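Local atomic coordinates of putative uncharacterized protein (PDB entry 3FAJ), a protein that is a structural protein of the virion of Acidianus two-tailed virus, a virus of an archaeon, and probably binds DNA. Residues A[74-78]-A[118-122]; A[66-71]-A[130-134]. One frame throughout, in Å; residues are numbered along the deposited sequence. Where two conformers were deposited one is given.

From the N terminus the chain lays down helix 31-43 and then helix 51-66, which ends at a sharp turn where the next helix, 69-86, sets off. Contact 2 pairs that turn (66-71) with the C-terminal end of the model (130-134), closing a loop of 58 residues. Nested inside it, contact 1 closes a loop of 39 residues by setting 74-78, on helix 69-86, against 118-122, on helix 113-123. Helices 113-123 and 125-132 follow each other in the chain, and both lean on helix 69-86. The two contacts touch: Phe121 packs on Arg70 and Arg130, and Leu122 on Thr71.

Contact 1 (A[74-78]-A[118-122]); sequences AIHAI and AKAFL
Leu122 of helix 113-123 pushes into helix 69-86 between Ala74, Ile75 and Ile78, the apolar heart of a roughly antiparallel helix pair in this largely helical fold. The short axes of 74-78 and 118-122 approach to 9.7 Å with 150° between their directions. The backbones come nearest where alanine faces alanine, Ala74 and Ala118, with CA atoms 5.5 Å apart.

Leu122 can be traced outward from its CB, which leaves the helix toward 74-78. With CG anti to the carbonyl carbon (chi1 -69°) the branch point arrives over the methyl of Ala74, Leu122 CG to Ala74 CB 3.9 Å. There the chain forks. CD2 stays with Ala74 CB and also reaches CG1 of Ile75. CD1 goes the other way, to Ile78, and meets that residue's CD1 at 3.9 Å, the two methyls meeting end on, tip to tip. CD1 also touches Ile75 CG1, so both Leu122 methyls rest on the same carbon. Ile75 lies across the leucine at about a right angle. Beyond the pair, helix 31-43 closes the core, Val36 touching Leu122, Ala35 touching Ile75 and Leu39 touching Ile78.

On one flank of this core, Ile78 uses CG1 as well as CD1 on the single methyl of Ala118, CD1 to CB 3.6 Å. Lys119, next along the helix, contributes little here, because its extended chain leads away from 74-78 to a salt bridge with Asp40. On the other flank Phe121, its CG anti to the backbone N (chi1 176°), brings the ring carbon CD2 to 3.8 Å from Ala74 CB, the methyl lying oblique to the ring.

Contact 2 (A[66-71]-A[130-134]); sequences AGDERT and RNIER
Arg134, the last residue in the model, grips the carbonyl of Ala66 side-on with two nitrogens at a Schellman motif, the turn that ends helix 51-66. Arg134 NE lies 3.1 Å from Ala66 O and NH2 3.2 Å, and the oxygen sits in the guanidinium plane. The two donors differ in approach: NH2 comes in the carbonyl plane on a lone pair, while NE is tilted 32° from it. A bridging water donates to the same Ala66 O and to Arg134 O, so three donors converge on this oxygen. Its neighbour Gly67 O stands over one face of the guanidinium, off toward the rim.

Asp68, in the N-cap position of helix 69-86 though its carboxylate makes no capping bond, adds a long salt bridge, OD1 to Arg134 NE 3.6 Å. Its carboxylate and the guanidinium are nearly perpendicular, with planes 81° apart, and the two side chains run past one another in opposite senses. The bend of Arg134 at chi3 (68°) swings NE and NH2 round to Ala66 O.

Deeper in, the side-chain amide of Asn131 lies between Asp68 and Thr71, which come from segment 66-71; Ala32 of helix 31-43 touches both Thr71 and Asn131. Toward the outside, Arg130, bent at chi3, crosses Arg70, and Phe121 of helix 113-123 packs against both arginines. Here Arg70 touches through its aliphatic root, CB lying 4.0 Å from Arg130 NH2.

Contact 1 (A[74-78]-A[118-122])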
loop_
_atom_site.group_PDB
_atom_site.type_symbol
_atom_site.label_atom_id
_atom_site.label_comp_id
_atom_site.label_asym_id
_atom_site.label_seq_id
_atom_site.Cartn_x
_atom_site.Cartn_y
_atom_site.Cartn_z
ATOM N N ALA A 74 6.179 -2.623 5.363
ATOM C CA ALA A 74 5.075 -1.668 5.480
ATOM C C ALA A 74 3.960 -1.976 4.485
ATOM O O ALA A 74 2.770 -1.960 4.855
ATOM C CB ALA A 74 5.571 -0.192 5.355
ATOM N N ILE A 75 4.346 -2.283 3.242
ATOM C CA ILE A 75 3.351 -2.639 2.204
ATOM C C ILE A 75 2.635 -3.928 2.623
ATOM O O ILE A 75 1.413 -4.014 2.532
ATOM C CB ILE A 75 3.976 -2.752 0.802
ATOM C CG1 ILE A 75 4.609 -1.409 0.377
ATOM C CG2 ILE A 75 2.894 -3.239 -0.194
ATOM C CD1 ILE A 75 5.577 -1.559 -0.816
ATOM N N HIS A 76 3.389 -4.908 3.135
ATOM C CA HIS A 76 2.790 -6.162 3.572
ATOM C C HIS A 76 1.708 -5.907 4.634
ATOM O O HIS A 76 0.623 -6.507 4.582
ATOM C CB HIS A 76 3.878 -7.105 4.095
ATOM C CG HIS A 76 3.403 -8.500 4.329
ATOM N ND1 HIS A 76 2.918 -8.932 5.548
ATOM C CD2 HIS A 76 3.354 -9.571 3.501
ATOM C CE1 HIS A 76 2.587 -10.209 5.461
ATOM N NE2 HIS A 76 2.847 -10.624 4.231
ATOM N N ALA A 77 1.999 -5.019 5.586
ATOM C CA ALA A 77 1.043 -4.713 6.672
ATOM C C ALA A 77 -0.238 -4.119 6.095
ATOM O O ALA A 77 -1.342 -4.500 6.516
ATOM C CB ALA A 77 1.673 -3.766 7.732
ATOM N N ILE A 78 -0.098 -3.215 5.130
ATOM C CA ILE A 78 -1.256 -2.574 4.498
ATOM C C ILE A 78 -2.088 -3.592 3.699
ATOM O O ILE A 78 -3.317 -3.599 3.788
ATOM C CB ILE A 78 -0.838 -1.374 3.633
ATOM C CG1 ILE A 78 -0.299 -0.257 4.557
ATOM C CG2 ILE A 78 -2.035 -0.859 2.803
ATOM C CD1 ILE A 78 0.465 0.863 3.782
ATOM N N ALA A 118 1.726 3.449 8.423
ATOM C CA ALA A 118 2.427 2.737 7.360
ATOM C C ALA A 118 2.486 3.598 6.097
ATOM O O ALA A 118 3.533 3.725 5.459
ATOM C CB ALA A 118 1.754 1.371 7.074
ATOM N N LYS A 119 1.368 4.254 5.769
ATOM C CA LYS A 119 1.321 5.110 4.586
ATOM C C LYS A 119 2.275 6.302 4.742
ATOM O O LYS A 119 3.020 6.629 3.821
ATOM C CB LYS A 119 -0.127 5.556 4.301
ATOM C CG LYS A 119 -0.241 6.415 3.038
ATOM C CD LYS A 119 -1.703 6.710 2.747
ATOM C CE LYS A 119 -1.829 7.440 1.414
ATOM N NZ LYS A 119 -1.533 8.886 1.499
ATOM N N ALA A 120 2.282 6.922 5.923
ATOM C CA ALA A 120 3.202 8.041 6.188
ATOM C C ALA A 120 4.659 7.591 6.077
ATOM O O ALA A 120 5.515 8.344 5.612
ATOM C CB ALA A 120 2.954 8.598 7.555
ATOM N N PHE A 121 4.936 6.388 6.553
ATOM C CA PHE A 121 6.292 5.836 6.497
ATOM C C PHE A 121 6.721 5.678 5.047
ATOM O O PHE A 121 7.833 6.050 4.669
ATOM C CB PHE A 121 6.351 4.495 7.236
ATOM C CG PHE A 121 7.687 3.817 7.153
ATOM C CD1 PHE A 121 8.771 4.311 7.879
ATOM C CD2 PHE A 121 7.860 2.682 6.368
ATOM C CE1 PHE A 121 10.018 3.676 7.816
ATOM C CE2 PHE A 121 9.110 2.046 6.283
ATOM C CZ PHE A 121 10.177 2.546 7.032
ATOM N N LEU A 122 5.835 5.147 4.226
ATOM C CA LEU A 122 6.152 4.939 2.821
ATOM C C LEU A 122 6.309 6.263 2.088
ATOM O O LEU A 122 7.150 6.386 1.195
ATOM C CB LEU A 122 5.074 4.096 2.156
ATOM C CG LEU A 122 5.064 2.620 2.638
ATOM C CD1 LEU A 122 3.779 2.018 2.185
ATOM C CD2 LEU A 122 6.243 1.786 2.104
#

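Contact 2 (A[66-71]-A[130-134])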
loop_
_atom_site.group_PDB
_atom_site.type_symbol
_atom_site.label_atom_id
_atom_site.label_comp_id
_atom_site.label_asym_id
_atom_site.label_seq_id
_atom_site.Cartn_x
_atom_site.Cartn_y
_atom_site.Cartn_z
ATOM N N ALA A 66 14.954 -5.569 -4.249
ATOM C CA ALA A 66 15.910 -4.471 -4.053
ATOM C C ALA A 66 16.551 -4.441 -2.648
ATOM O O ALA A 66 17.564 -3.758 -2.429
ATOM C CB ALA A 66 15.228 -3.150 -4.349
ATOM N N GLY A 67 15.992 -5.204 -1.713
ATOM C CA GLY A 67 16.449 -5.156 -0.323
ATOM C C GLY A 67 15.948 -3.985 0.498
ATOM O O GLY A 67 16.561 -3.640 1.528
ATOM N N ASP A 68 14.850 -3.363 0.046
ATOM C CA ASP A 68 14.165 -2.296 0.804
ATOM C C ASP A 68 13.246 -2.984 1.820
ATOM O O ASP A 68 12.019 -3.059 1.629
ATOM C CB ASP A 68 13.303 -1.412 -0.117
ATOM C CG ASP A 68 14.080 -0.805 -1.287
ATOM O OD1 ASP A 68 15.205 -0.294 -1.070
ATOM O OD2 ASP A 68 13.540 -0.801 -2.423
ATOM N N GLU A 69 13.858 -3.536 2.868
ATOM C CA GLU A 69 13.174 -4.489 3.746
ATOM C C GLU A 69 12.019 -3.826 4.492
ATOM O O GLU A 69 10.954 -4.423 4.633
ATOM C CB GLU A 69 14.166 -5.102 4.752
ATOM C CG GLU A 69 13.551 -6.194 5.633
ATOM C CD GLU A 69 14.543 -6.903 6.531
ATOM O OE1 GLU A 69 15.785 -6.720 6.366
ATOM O OE2 GLU A 69 14.081 -7.689 7.386
ATOM N N ARG A 70 12.231 -2.609 4.990
ATOM C CA ARG A 70 11.204 -1.919 5.785
ATOM C C ARG A 70 10.016 -1.519 4.909
ATOM O O ARG A 70 8.845 -1.595 5.338
ATOM C CB ARG A 70 11.796 -0.702 6.503
ATOM C CG ARG A 70 12.900 -1.049 7.494
ATOM C CD ARG A 70 13.270 0.174 8.321
ATOM N NE ARG A 70 14.340 -0.075 9.291
ATOM C CZ ARG A 70 14.188 -0.734 10.438
ATOM N NH1 ARG A 70 13.003 -1.251 10.758
ATOM N NH2 ARG A 70 15.224 -0.883 11.262
ATOM N N THR A 71 10.321 -1.119 3.671
ATOM C CA THR A 71 9.303 -0.790 2.677
ATOM C C THR A 71 8.443 -2.023 2.351
ATOM O O THR A 71 7.197 -1.949 2.333
ATOM C CB THR A 71 9.974 -0.226 1.378
ATOM O OG1 THR A 71 10.530 1.069 1.674
ATOM C CG2 THR A 71 8.941 -0.096 0.238
ATOM N N ARG A 130 15.870 6.237 0.652
ATOM C CA ARG A 130 16.456 4.925 0.903
ATOM C C ARG A 130 16.171 3.969 -0.249
ATOM O O ARG A 130 17.017 3.153 -0.614
ATOM C CB ARG A 130 15.924 4.343 2.214
ATOM C CG ARG A 130 16.706 3.142 2.722
ATOM C CD ARG A 130 16.417 2.876 4.190
ATOM N NE ARG A 130 15.010 2.560 4.423
ATOM C CZ ARG A 130 14.170 3.344 5.091
ATOM N NH1 ARG A 130 14.592 4.493 5.597
ATOM N NH2 ARG A 130 12.906 2.976 5.254
ATOM N N ASN A 131 14.975 4.075 -0.818
ATOM C CA ASN A 131 14.579 3.224 -1.933
ATOM C C ASN A 131 15.299 3.598 -3.224
ATOM O O ASN A 131 15.726 2.728 -3.983
ATOM C CB ASN A 131 13.064 3.283 -2.140
ATOM C CG ASN A 131 12.305 2.437 -1.136
ATOM O OD1 ASN A 131 12.889 1.610 -0.437
ATOM N ND2 ASN A 131 10.995 2.641 -1.061
ATOM N N ILE A 132 15.430 4.899 -3.466
ATOM C CA ILE A 132 16.106 5.394 -4.670
ATOM C C ILE A 132 17.597 5.054 -4.600
ATOM O O ILE A 132 18.179 4.580 -5.592
ATOM C CB ILE A 132 15.854 6.904 -4.885
ATOM C CG1 ILE A 132 14.364 7.140 -5.166
ATOM C CG2 ILE A 132 16.731 7.463 -6.044
ATOM C CD1 ILE A 132 13.878 8.560 -4.960
ATOM N N GLU A 133 18.200 5.236 -3.423
ATOM C CA GLU A 133 19.638 4.955 -3.230
ATOM C C GLU A 133 19.953 3.466 -3.403
ATOM O O GLU A 133 21.117 3.082 -3.508
ATOM C CB GLU A 133 20.101 5.395 -1.841
ATOM C CG GLU A 133 20.175 6.894 -1.635
ATOM C CD GLU A 133 20.644 7.265 -0.225
ATOM O OE1 GLU A 133 20.330 6.503 0.716
ATOM O OE2 GLU A 133 21.295 8.314 -0.057
ATOM N N ARG A 134 18.907 2.640 -3.420
ATOM C CA ARG A 134 19.046 1.193 -3.608
ATOM C C ARG A 134 18.554 0.731 -4.980
ATOM O O ARG A 134 18.707 -0.449 -5.335
ATOM C CB ARG A 134 18.299 0.436 -2.515
ATOM C CG ARG A 134 18.846 0.661 -1.122
ATOM C CD ARG A 134 18.130 -0.237 -0.138
ATOM N NE ARG A 134 18.472 -1.637 -0.371
ATOM C CZ ARG A 134 19.465 -2.279 0.242
ATOM N NH1 ARG A 134 20.220 -1.653 1.141
ATOM N NH2 ARG A 134 19.710 -3.551 -0.043
HETATM O O HOH W 1 19.086 -3.222 -4.749
HETATM O O HOH W 2 14.632 0.532 -4.493
#